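Local coordinates for protein probable enoyl-CoA hydratase/isomerase (Pseudomonas aeruginosa PAO1, PDB 5YLO) that probably acts as a Δ3,Δ2-enoyl-CoA isomerase of the crotonase family, shifting double bonds of unsaturated fatty acyl-CoA esters for beta-oxidation, at residues A[125-128]-A[129-133]; A[154-157]-A[158-162]; A[184-188]-A[189-193]; A[223-226]-A[227-231]. One frame throughout, in Å; residues are numbered along the deposited sequence. Where two conformers were deposited one is given.

All four contacts are local and lie in series along the chain, so none nests within or crosses another. Interaction 1 closes the turn that takes strand 124-128 into strand 132-134. Interaction 2 follows at the break between helices 146-156 and 158-166, where Leu-155 CD2 meets Arg-125 NH2 at 3.8 Å. Interaction 3 leads edge strand 184-186 into helix 191-204. It touches interaction 1 closely, because Ala-127 N lies 2.9 Å from Glu-184 O between neighbouring strands. Interaction 4 starts helix 225-232 at the far end of the molecule, its centre about 36 Å from that of interaction 1 and about 39 Å from that of interaction 3.

Interaction 1 (A[125-128]-A[129-133]); sequences RIAA and ASARF
Ala-127 CB meets the edge of the Phe-133 ring near its plane, 4.3 Å from Phe-133 CZ, and lies beside Ala-131 CB at 4.2 Å. The three apolar groups flank a type I beta turn, Ala-128 to Ala-131, of which only Ala-131 is a member; through this turn the crotonase fold passes from its main mixed sheet to the small sheet containing strand 132-134. The inner side continues into Val-107 of strand 103-107, which touches Ala-127, Ala-131 and Phe-133, while Met-116 of helix 114-120 also packs on the ring. This places the small apolar cluster in the interior, whereas Ala-129 and Ser-130 at the apex are exposed.

Ser-130 OG stands between its own backbone N and carbonyl carbon (chi1 57°), a setting that brings it to Ala-128 CB at 4.0 Å. Its stronger partner comes from the turn after strand 184-186: Ser-130 OG probably hydrogen-bonds Asp-188 OD2, a residue modelled in two conformers.

One backbone bond closes the turn: Ala-131 N donates to Ala-128 O at 3.0 Å with an N-H...O angle of 155°. The approach at the acceptor is less regular, since the donor stands 61° out of the carbonyl plane and misses the lone-pair directions. The same carbonyl is packed by carbon as well, with Ala-131 CB 3.2 Å from Ala-128 O.

Interaction 2 (A[154-157]-A[158-162]); sequences RLLG and SEAAK
Leu-156 and Ala-160 meet through their first side-chain carbons, Leu-156 CB to Ala-160 CB at 3.9 Å, while Ala-160 CB also presses on Leu-156 O at 3.3 Å. A water spans the same pair: it donates to Leu-156 O at 2.9 Å and accepts from Ala-160 N at 2.9 Å, so a backbone NH in the first turn of helix 158-166 is satisfied without a direct protein acceptor. Next to it, Ala-161 N donates to Gly-157 O at 3.1 Å, with an N-H...O angle of 158°, and Ala-161 CB leans on that oxygen too.

Gly-157 makes the change of direction between the two helices possible. Its positive phi of 82° ends the preceding helix, a conformation eased by the lack of a CB that would crowd the carbonyl O of Leu-156. Further out, Leu-152 and Pro-153 of helix 146-156 back Ala-161. Across the subunit boundary, Glu-159 OE1 accepts from Arg-125 N of the third subunit, and Lys-162 NZ forms a salt bridge with Asp-123 of that same subunit, which ties helix 158-166 into the interface. Geometrically this is a glycine N-cap between two consecutive helices, set at a trimer interface of the crotonase fold.

Interaction 3 (A[184-188]-A[189-193]); sequences EVVAD and EHLVE
Val-186 CG2 presses into Leu-191 at two points, 3.6 Å from Leu-191 CA and 3.6 Å from Leu-191 CD1, the two side chains crossing at about a right angle. This is the tight part of the contact. With chi1 at -60°, Val-186 puts CG2 between its backbone N and carbonyl carbon, a setting that turns this methyl onto the first turn of helix 191-204. Beside it, two backbone bonds turn the chain from strand to helix: His-190 N donates to Ala-187 O at 2.9 Å, although bent at 139°, and Leu-191 N makes a weak bond to Asp-188 O at 3.4 Å.

The solvent side is looser. Ala-187 CB stays 4.0 Å from Glu-189 OE1, whose chain bends at chi2 to come back along the turn, and 4.2 Å from His-190 CD2, with the methyl set obliquely to the imidazole. Asp-188, Glu-189 and His-190 are all exposed, and His-190 occupies the N-cap position of helix 191-204.

The result is a strand-turn-helix connection in the crotonase fold. Leu-191 packs on Ile-126 and Ala-128 of strand 124-128. Val-185, pointing away from the turn, instead meets Ala-173 and Leu-177, so edge strand 184-186 lies between helix 173-179 and the first turn of helix 191-204.

Interaction 4 (A[223-226]-A[227-231]); sequences RSLA and EQLRA
With chi1 at 82°, Arg-223 carries CG between its backbone N and carbonyl carbon, and bends at chi2 and chi3 lay the chain alongside the first turns, toward Ala-231; Gln-228 comes to meet it with CG anti to the backbone N (chi1 176°) and a bend at chi2. The guanidinium and amide planes stand 68° apart, and Arg-223 NH1 donates at its edge to Gln-228 OE1 at 2.9 Å. Ala-231 CB lies over one guanidinium face, 3.4 Å from Arg-223 NH2.

At the helix start, Glu-227 N donates to Ser-224 OG at 3.2 Å, and Ser-224 N returns a weak bond to Glu-227 OE1 at 3.4 Å: a capping box. Gln-228 N bonds to Ser-224 O at 2.9 Å, starting the regular helical series. The other carboxylate oxygen, Glu-227 OE2, makes a salt bridge to Arg-230 NH1 at 3.3 Å.

Gln-228 NE2 is taken by Leu-216 O, which fixes the amide's rotation, and Arg-223 O accepts from Trp-150 NE1 of the second subunit. Glu-227 is thus shared between a backbone NH and a guanidinium, and its negative charge at the N-terminal end of helix 225-232 would probably interact favourably with the helix dipole.

Interaction 1 (A[125-128]-A[129-133])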
loop_
_atom_site.group_PDB
_atom_site.type_symbol
_atom_site.label_atom_id
_atom_site.label_comp_id
_atom_site.label_asym_id
_atom_site.label_seq_id
_atom_site.Cartn_x
_atom_site.Cartn_y
_atom_site.Cartn_z
ATOM N N ARG A 125 4.259 -2.649 -16.186
ATOM C CA ARG A 125 4.019 -1.515 -17.070
ATOM C C ARG A 125 5.344 -0.854 -17.406
ATOM O O ARG A 125 6.040 -0.360 -16.512
ATOM C CB ARG A 125 3.057 -0.506 -16.434
ATOM C CG ARG A 125 1.592 -0.811 -16.696
ATOM C CD ARG A 125 0.685 -0.115 -15.694
ATOM N NE ARG A 125 1.045 -0.446 -14.318
ATOM C CZ ARG A 125 0.725 -1.586 -13.715
ATOM N NH1 ARG A 125 0.039 -2.514 -14.367
ATOM N NH2 ARG A 125 1.097 -1.801 -12.459
ATOM N N ILE A 126 5.696 -0.863 -18.687
ATOM C CA ILE A 126 6.833 -0.120 -19.215
ATOM C C ILE A 126 6.283 0.947 -20.146
ATOM O O ILE A 126 5.539 0.635 -21.083
ATOM C CB ILE A 126 7.823 -1.037 -19.951
ATOM C CG1 ILE A 126 8.262 -2.187 -19.045
ATOM C CG2 ILE A 126 9.031 -0.237 -20.423
ATOM C CD1 ILE A 126 9.145 -3.199 -19.737
ATOM N N ALA A 127 6.638 2.200 -19.889
ATOM C CA ALA A 127 6.058 3.325 -20.603
ATOM C C ALA A 127 7.131 4.084 -21.369
ATOM O O ALA A 127 8.274 4.199 -20.914
ATOM C CB ALA A 127 5.342 4.278 -19.641
ATOM N N ALA A 128 6.751 4.591 -22.538
ATOM C CA ALA A 128 7.598 5.521 -23.260
ATOM C C ALA A 128 7.540 6.898 -22.604
ATOM O O ALA A 128 6.589 7.236 -21.894
ATOM C CB ALA A 128 7.165 5.614 -24.721
ATOM N N ALA A 129 8.578 7.700 -22.850
ATOM C CA ALA A 129 8.640 9.024 -22.240
ATOM C C ALA A 129 7.495 9.913 -22.705
ATOM O O ALA A 129 7.036 10.779 -21.952
ATOM C CB ALA A 129 9.987 9.682 -22.546
ATOM N N SER A 130 7.009 9.706 -23.931
ATOM C CA SER A 130 5.903 10.503 -24.445
ATOM C C SER A 130 4.568 10.137 -23.809
ATOM O O SER A 130 3.606 10.901 -23.945
ATOM C CB SER A 130 5.801 10.344 -25.962
ATOM O OG SER A 130 5.638 8.979 -26.316
ATOM N N ALA A 131 4.486 8.995 -23.129
ATOM C CA ALA A 131 3.211 8.524 -22.606
ATOM C C ALA A 131 2.638 9.504 -21.588
ATOM O O ALA A 131 3.363 10.082 -20.774
ATOM C CB ALA A 131 3.376 7.143 -21.974
ATOM N N ARG A 132 1.320 9.693 -21.651
ATOM C CA ARG A 132 0.591 10.564 -20.741
ATOM C C ARG A 132 -0.606 9.802 -20.189
ATOM O O ARG A 132 -1.163 8.928 -20.855
ATOM C CB ARG A 132 0.132 11.847 -21.448
ATOM C CG ARG A 132 1.250 12.580 -22.178
ATOM C CD ARG A 132 1.619 13.866 -21.464
ATOM N NE ARG A 132 0.529 14.833 -21.522
ATOM C CZ ARG A 132 0.483 15.953 -20.811
ATOM N NH1 ARG A 132 -0.553 16.771 -20.932
ATOM N NH2 ARG A 132 1.466 16.252 -19.973
ATOM N N PHE A 133 -1.002 10.133 -18.962
ATOM C CA PHE A 133 -2.018 9.359 -18.260
ATOM C C PHE A 133 -3.127 10.269 -17.755
ATOM O O PHE A 133 -2.856 11.288 -17.114
ATOM C CB PHE A 133 -1.395 8.578 -17.099
ATOM C CG PHE A 133 -0.398 7.545 -17.539
ATOM C CD1 PHE A 133 0.932 7.884 -17.736
ATOM C CD2 PHE A 133 -0.793 6.237 -17.769
ATOM C CE1 PHE A 133 1.852 6.933 -18.148
ATOM C CE2 PHE A 133 0.120 5.282 -18.180
ATOM C CZ PHE A 133 1.445 5.630 -18.370
#

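Interaction 2 (A[154-157]-A[158-162])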
loop_
_atom_site.group_PDB
_atom_site.type_symbol
_atom_site.label_atom_id
_atom_site.label_comp_id
_atom_site.label_asym_id
_atom_site.label_seq_id
_atom_site.Cartn_x
_atom_site.Cartn_y
_atom_site.Cartn_z
ATOM N N ARG A 154 -4.439 1.145 -4.861
ATOM C CA ARG A 154 -3.548 0.042 -4.522
ATOM C C ARG A 154 -2.136 0.269 -5.051
ATOM O O ARG A 154 -1.165 -0.169 -4.426
ATOM C CB ARG A 154 -4.121 -1.270 -5.058
ATOM C CG ARG A 154 -5.331 -1.766 -4.286
ATOM C CD ARG A 154 -6.006 -2.938 -4.977
ATOM N NE ARG A 154 -6.918 -3.622 -4.067
ATOM C CZ ARG A 154 -8.172 -3.248 -3.837
ATOM N NH1 ARG A 154 -8.681 -2.192 -4.460
ATOM N NH2 ARG A 154 -8.920 -3.932 -2.982
ATOM N N LEU A 155 -2.002 0.951 -6.187
ATOM C CA LEU A 155 -0.692 1.227 -6.763
ATOM C C LEU A 155 -0.092 2.539 -6.277
ATOM O O LEU A 155 1.135 2.643 -6.157
ATOM C CB LEU A 155 -0.786 1.254 -8.292
ATOM C CG LEU A 155 -1.252 -0.018 -8.996
ATOM C CD1 LEU A 155 -1.631 0.286 -10.437
ATOM C CD2 LEU A 155 -0.170 -1.084 -8.943
ATOM N N LEU A 156 -0.925 3.541 -5.995
ATOM C CA LEU A 156 -0.460 4.896 -5.743
ATOM C C LEU A 156 -0.705 5.394 -4.326
ATOM O O LEU A 156 -0.173 6.448 -3.965
ATOM C CB LEU A 156 -1.135 5.880 -6.715
ATOM C CG LEU A 156 -0.687 6.058 -8.170
ATOM C CD1 LEU A 156 0.061 4.851 -8.726
ATOM C CD2 LEU A 156 -1.897 6.402 -9.037
ATOM N N GLY A 157 -1.481 4.682 -3.519
ATOM C CA GLY A 157 -1.984 5.235 -2.281
ATOM C C GLY A 157 -3.224 6.084 -2.509
ATOM O O GLY A 157 -3.507 6.549 -3.613
ATOM N N SER A 158 -3.975 6.294 -1.424
ATOM C CA SER A 158 -5.278 6.947 -1.538
ATOM C C SER A 158 -5.153 8.364 -2.087
ATOM O O SER A 158 -5.819 8.720 -3.066
ATOM C CB SER A 158 -5.984 6.956 -0.180
ATOM O OG SER A 158 -6.349 5.646 0.217
ATOM N N GLU A 159 -4.297 9.188 -1.475
ATOM C CA GLU A 159 -4.235 10.598 -1.854
ATOM C C GLU A 159 -3.763 10.768 -3.295
ATOM O O GLU A 159 -4.362 11.522 -4.071
ATOM C CB GLU A 159 -3.323 11.367 -0.894
ATOM C CG GLU A 159 -3.232 12.856 -1.213
ATOM C CD GLU A 159 -2.396 13.635 -0.214
ATOM O OE1 GLU A 159 -2.410 14.882 -0.277
ATOM O OE2 GLU A 159 -1.726 13.007 0.632
ATOM N N ALA A 160 -2.685 10.075 -3.670
ATOM C CA ALA A 160 -2.164 10.205 -5.027
ATOM C C ALA A 160 -3.193 9.758 -6.055
ATOM O O ALA A 160 -3.321 10.369 -7.123
ATOM C CB ALA A 160 -0.872 9.402 -5.173
ATOM N N ALA A 161 -3.943 8.698 -5.746
ATOM C CA ALA A 161 -5.009 8.256 -6.636
ATOM C C ALA A 161 -6.115 9.295 -6.748
ATOM O O ALA A 161 -6.735 9.424 -7.810
ATOM C CB ALA A 161 -5.581 6.923 -6.151
ATOM N N LYS A 162 -6.375 10.044 -5.676
ATOM C CA LYS A 162 -7.419 11.061 -5.725
ATOM C C LYS A 162 -6.957 12.318 -6.449
ATOM O O LYS A 162 -7.784 13.031 -7.026
ATOM C CB LYS A 162 -7.893 11.400 -4.311
ATOM C CG LYS A 162 -8.575 10.240 -3.602
ATOM C CD LYS A 162 -8.917 10.588 -2.165
ATOM C CE LYS A 162 -9.500 9.390 -1.438
ATOM N NZ LYS A 162 -9.717 9.687 0.002
HETATM O O HOH W 1 -1.012 8.427 -2.037
#

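Interaction 3 (A[184-188]-A[189-193])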
loop_
_atom_site.group_PDB
_atom_site.type_symbol
_atom_site.label_atom_id
_atom_site.label_comp_id
_atom_site.label_asym_id
_atom_site.label_seq_id
_atom_site.Cartn_x
_atom_site.Cartn_y
_atom_site.Cartn_z
ATOM N N GLU A 184 8.664 1.146 -15.100
ATOM C CA GLU A 184 9.855 1.431 -15.882
ATOM C C GLU A 184 9.504 2.413 -16.989
ATOM O O GLU A 184 8.404 2.375 -17.546
ATOM C CB GLU A 184 10.441 0.140 -16.466
ATOM C CG GLU A 184 11.752 0.308 -17.203
ATOM C CD GLU A 184 12.325 -1.019 -17.655
ATOM O OE1 GLU A 184 11.883 -2.068 -17.138
ATOM O OE2 GLU A 184 13.214 -1.012 -18.530
ATOM N N VAL A 185 10.450 3.297 -17.301
ATOM C CA VAL A 185 10.283 4.298 -18.349
ATOM C C VAL A 185 11.499 4.250 -19.262
ATOM O O VAL A 185 12.639 4.308 -18.789
ATOM C CB VAL A 185 10.098 5.714 -17.771
ATOM C CG1 VAL A 185 10.145 6.751 -18.885
ATOM C CG2 VAL A 185 8.786 5.807 -17.019
ATOM N N VAL A 186 11.252 4.138 -20.568
ATOM C CA VAL A 186 12.305 4.124 -21.572
ATOM C C VAL A 186 11.941 5.112 -22.670
ATOM O O VAL A 186 10.802 5.575 -22.774
ATOM C CB VAL A 186 12.527 2.718 -22.172
ATOM C CG1 VAL A 186 12.922 1.727 -21.089
ATOM C CG2 VAL A 186 11.276 2.251 -22.892
ATOM N N ALA A 187 12.931 5.439 -23.496
ATOM C CA ALA A 187 12.683 6.268 -24.665
ATOM C C ALA A 187 11.787 5.529 -25.652
ATOM O O ALA A 187 11.839 4.302 -25.775
ATOM C CB ALA A 187 14.001 6.661 -25.331
ATOM N N ASP A 188 10.950 6.300 -26.355
ATOM C CA ASP A 188 9.986 5.713 -27.282
ATOM C C ASP A 188 10.675 4.891 -28.359
ATOM O O ASP A 188 10.114 3.898 -28.839
ATOM C CB ASP A 188 9.144 6.811 -27.932
ATOM C CG ASP A 188 8.929 8.002 -27.021
ATOM O OD1 ASP A 188 9.562 8.067 -25.946
ATOM O OD2 ASP A 188 8.136 8.888 -27.392
ATOM N N GLU A 189 11.887 5.287 -28.751
ATOM C CA GLU A 189 12.614 4.557 -29.781
ATOM C C GLU A 189 13.008 3.164 -29.306
ATOM O O GLU A 189 13.103 2.237 -30.118
ATOM C CB GLU A 189 13.857 5.341 -30.197
ATOM C CG GLU A 189 13.799 6.823 -29.856
ATOM C CD GLU A 189 15.097 7.329 -29.252
ATOM O OE1 GLU A 189 15.933 6.494 -28.850
ATOM O OE2 GLU A 189 15.281 8.563 -29.178
ATOM N N HIS A 190 13.231 2.996 -28.003
ATOM C CA HIS A 190 13.689 1.735 -27.439
ATOM C C HIS A 190 12.585 0.958 -26.732
ATOM O O HIS A 190 12.879 -0.046 -26.078
ATOM C CB HIS A 190 14.842 1.982 -26.462
ATOM C CG HIS A 190 16.027 2.660 -27.078
ATOM N ND1 HIS A 190 16.614 2.217 -28.244
ATOM C CD2 HIS A 190 16.740 3.742 -26.684
ATOM C CE1 HIS A 190 17.635 3.000 -28.545
ATOM N NE2 HIS A 190 17.733 3.933 -27.614
ATOM N N LEU A 191 11.327 1.389 -26.849
ATOM C CA LEU A 191 10.267 0.760 -26.063
ATOM C C LEU A 191 10.030 -0.682 -26.496
ATOM O O LEU A 191 10.020 -1.593 -25.661
ATOM C CB LEU A 191 8.973 1.565 -26.164
ATOM C CG LEU A 191 7.812 0.905 -25.416
ATOM C CD1 LEU A 191 8.150 0.693 -23.948
ATOM C CD2 LEU A 191 6.565 1.732 -25.547
ATOM N N VAL A 192 9.819 -0.907 -27.796
ATOM C CA VAL A 192 9.573 -2.263 -28.282
ATOM C C VAL A 192 10.750 -3.170 -27.944
ATOM O O VAL A 192 10.567 -4.327 -27.545
ATOM C CB VAL A 192 9.282 -2.244 -29.795
ATOM C CG1 VAL A 192 9.035 -3.656 -30.310
ATOM C CG2 VAL A 192 8.086 -1.350 -30.093
ATOM N N GLU A 193 11.974 -2.654 -28.077
ATOM C CA GLU A 193 13.151 -3.442 -27.723
ATOM C C GLU A 193 13.206 -3.714 -26.225
ATOM O O GLU A 193 13.570 -4.818 -25.802
ATOM C CB GLU A 193 14.416 -2.722 -28.188
ATOM C CG GLU A 193 15.697 -3.524 -28.028
ATOM C CD GLU A 193 16.917 -2.761 -28.508
ATOM O OE1 GLU A 193 18.050 -3.187 -28.198
ATOM O OE2 GLU A 193 16.743 -1.731 -29.194
#

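Interaction 4 (A[223-226]-A[227-231])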
loop_
_atom_site.group_PDB
_atom_site.type_symbol
_atom_site.label_atom_id
_atom_site.label_comp_id
_atom_site.label_asym_id
_atom_site.label_seq_id
_atom_site.Cartn_x
_atom_site.Cartn_y
_atom_site.Cartn_z
ATOM N N ARG A 223 -6.887 -12.246 2.864
ATOM C CA ARG A 223 -6.771 -13.113 4.027
ATOM C C ARG A 223 -5.538 -12.735 4.841
ATOM O O ARG A 223 -4.622 -12.068 4.351
ATOM C CB ARG A 223 -6.714 -14.595 3.619
ATOM C CG ARG A 223 -5.346 -15.077 3.197
ATOM C CD ARG A 223 -5.313 -15.495 1.738
ATOM N NE ARG A 223 -6.205 -16.613 1.435
ATOM C CZ ARG A 223 -5.985 -17.497 0.466
ATOM N NH1 ARG A 223 -4.893 -17.409 -0.283
ATOM N NH2 ARG A 223 -6.848 -18.480 0.252
ATOM N N SER A 224 -5.533 -13.166 6.100
ATOM C CA SER A 224 -4.419 -12.891 6.993
ATOM C C SER A 224 -3.198 -13.707 6.571
ATOM O O SER A 224 -3.249 -14.533 5.654
ATOM C CB SER A 224 -4.806 -13.202 8.437
ATOM O OG SER A 224 -4.984 -14.595 8.628
ATOM N N LEU A 225 -2.077 -13.474 7.255
ATOM C CA LEU A 225 -0.887 -14.268 6.974
ATOM C C LEU A 225 -1.105 -15.725 7.356
ATOM O O LEU A 225 -0.742 -16.631 6.598
ATOM C CB LEU A 225 0.326 -13.694 7.705
ATOM C CG LEU A 225 1.611 -14.518 7.581
ATOM C CD1 LEU A 225 2.092 -14.584 6.138
ATOM C CD2 LEU A 225 2.697 -13.963 8.482
ATOM N N ALA A 226 -1.708 -15.971 8.523
ATOM C CA ALA A 226 -1.945 -17.346 8.953
ATOM C C ALA A 226 -2.847 -18.083 7.970
ATOM O O ALA A 226 -2.599 -19.250 7.643
ATOM C CB ALA A 226 -2.554 -17.364 10.354
ATOM N N GLU A 227 -3.898 -17.416 7.486
ATOM C CA GLU A 227 -4.759 -18.026 6.476
ATOM C C GLU A 227 -3.988 -18.308 5.193
ATOM O O GLU A 227 -4.115 -19.386 4.603
ATOM C CB GLU A 227 -5.953 -17.119 6.183
ATOM C CG GLU A 227 -6.964 -17.019 7.300
ATOM C CD GLU A 227 -8.263 -16.396 6.835
ATOM O OE1 GLU A 227 -8.266 -15.187 6.517
ATOM O OE2 GLU A 227 -9.278 -17.119 6.777
ATOM N N GLN A 228 -3.190 -17.337 4.741
ATOM C CA GLN A 228 -2.401 -17.522 3.528
ATOM C C GLN A 228 -1.501 -18.746 3.642
ATOM O O GLN A 228 -1.369 -19.522 2.688
ATOM C CB GLN A 228 -1.575 -16.264 3.250
ATOM C CG GLN A 228 -0.631 -16.362 2.057
ATOM C CD GLN A 228 -1.280 -15.942 0.749
ATOM O OE1 GLN A 228 -2.478 -16.128 0.548
ATOM N NE2 GLN A 228 -0.484 -15.364 -0.145
ATOM N N LEU A 229 -0.888 -18.947 4.811
ATOM C CA LEU A 229 -0.019 -20.103 4.999
ATOM C C LEU A 229 -0.821 -21.400 5.028
ATOM O O LEU A 229 -0.371 -22.424 4.500
ATOM C CB LEU A 229 0.803 -19.940 6.278
ATOM C CG LEU A 229 1.707 -18.705 6.337
ATOM C CD1 LEU A 229 2.565 -18.708 7.594
ATOM C CD2 LEU A 229 2.576 -18.611 5.093
ATOM N N ARG A 230 -2.010 -21.379 5.640
ATOM C CA ARG A 230 -2.879 -22.552 5.593
ATOM C C ARG A 230 -3.265 -22.892 4.161
ATOM O O ARG A 230 -3.269 -24.065 3.772
ATOM C CB ARG A 230 -4.141 -22.321 6.429
ATOM C CG ARG A 230 -3.943 -22.376 7.931
ATOM C CD ARG A 230 -5.281 -22.348 8.668
ATOM N NE ARG A 230 -6.088 -21.175 8.331
ATOM C CZ ARG A 230 -7.299 -21.228 7.782
ATOM N NH1 ARG A 230 -7.958 -20.109 7.511
ATOM N NH2 ARG A 230 -7.862 -22.400 7.518
ATOM N N ALA A 231 -3.589 -21.874 3.361
ATOM C CA ALA A 231 -4.051 -22.125 2.001
ATOM C C ALA A 231 -2.948 -22.702 1.125
ATOM O O ALA A 231 -3.232 -23.498 0.225
ATOM C CB ALA A 231 -4.602 -20.838 1.387
#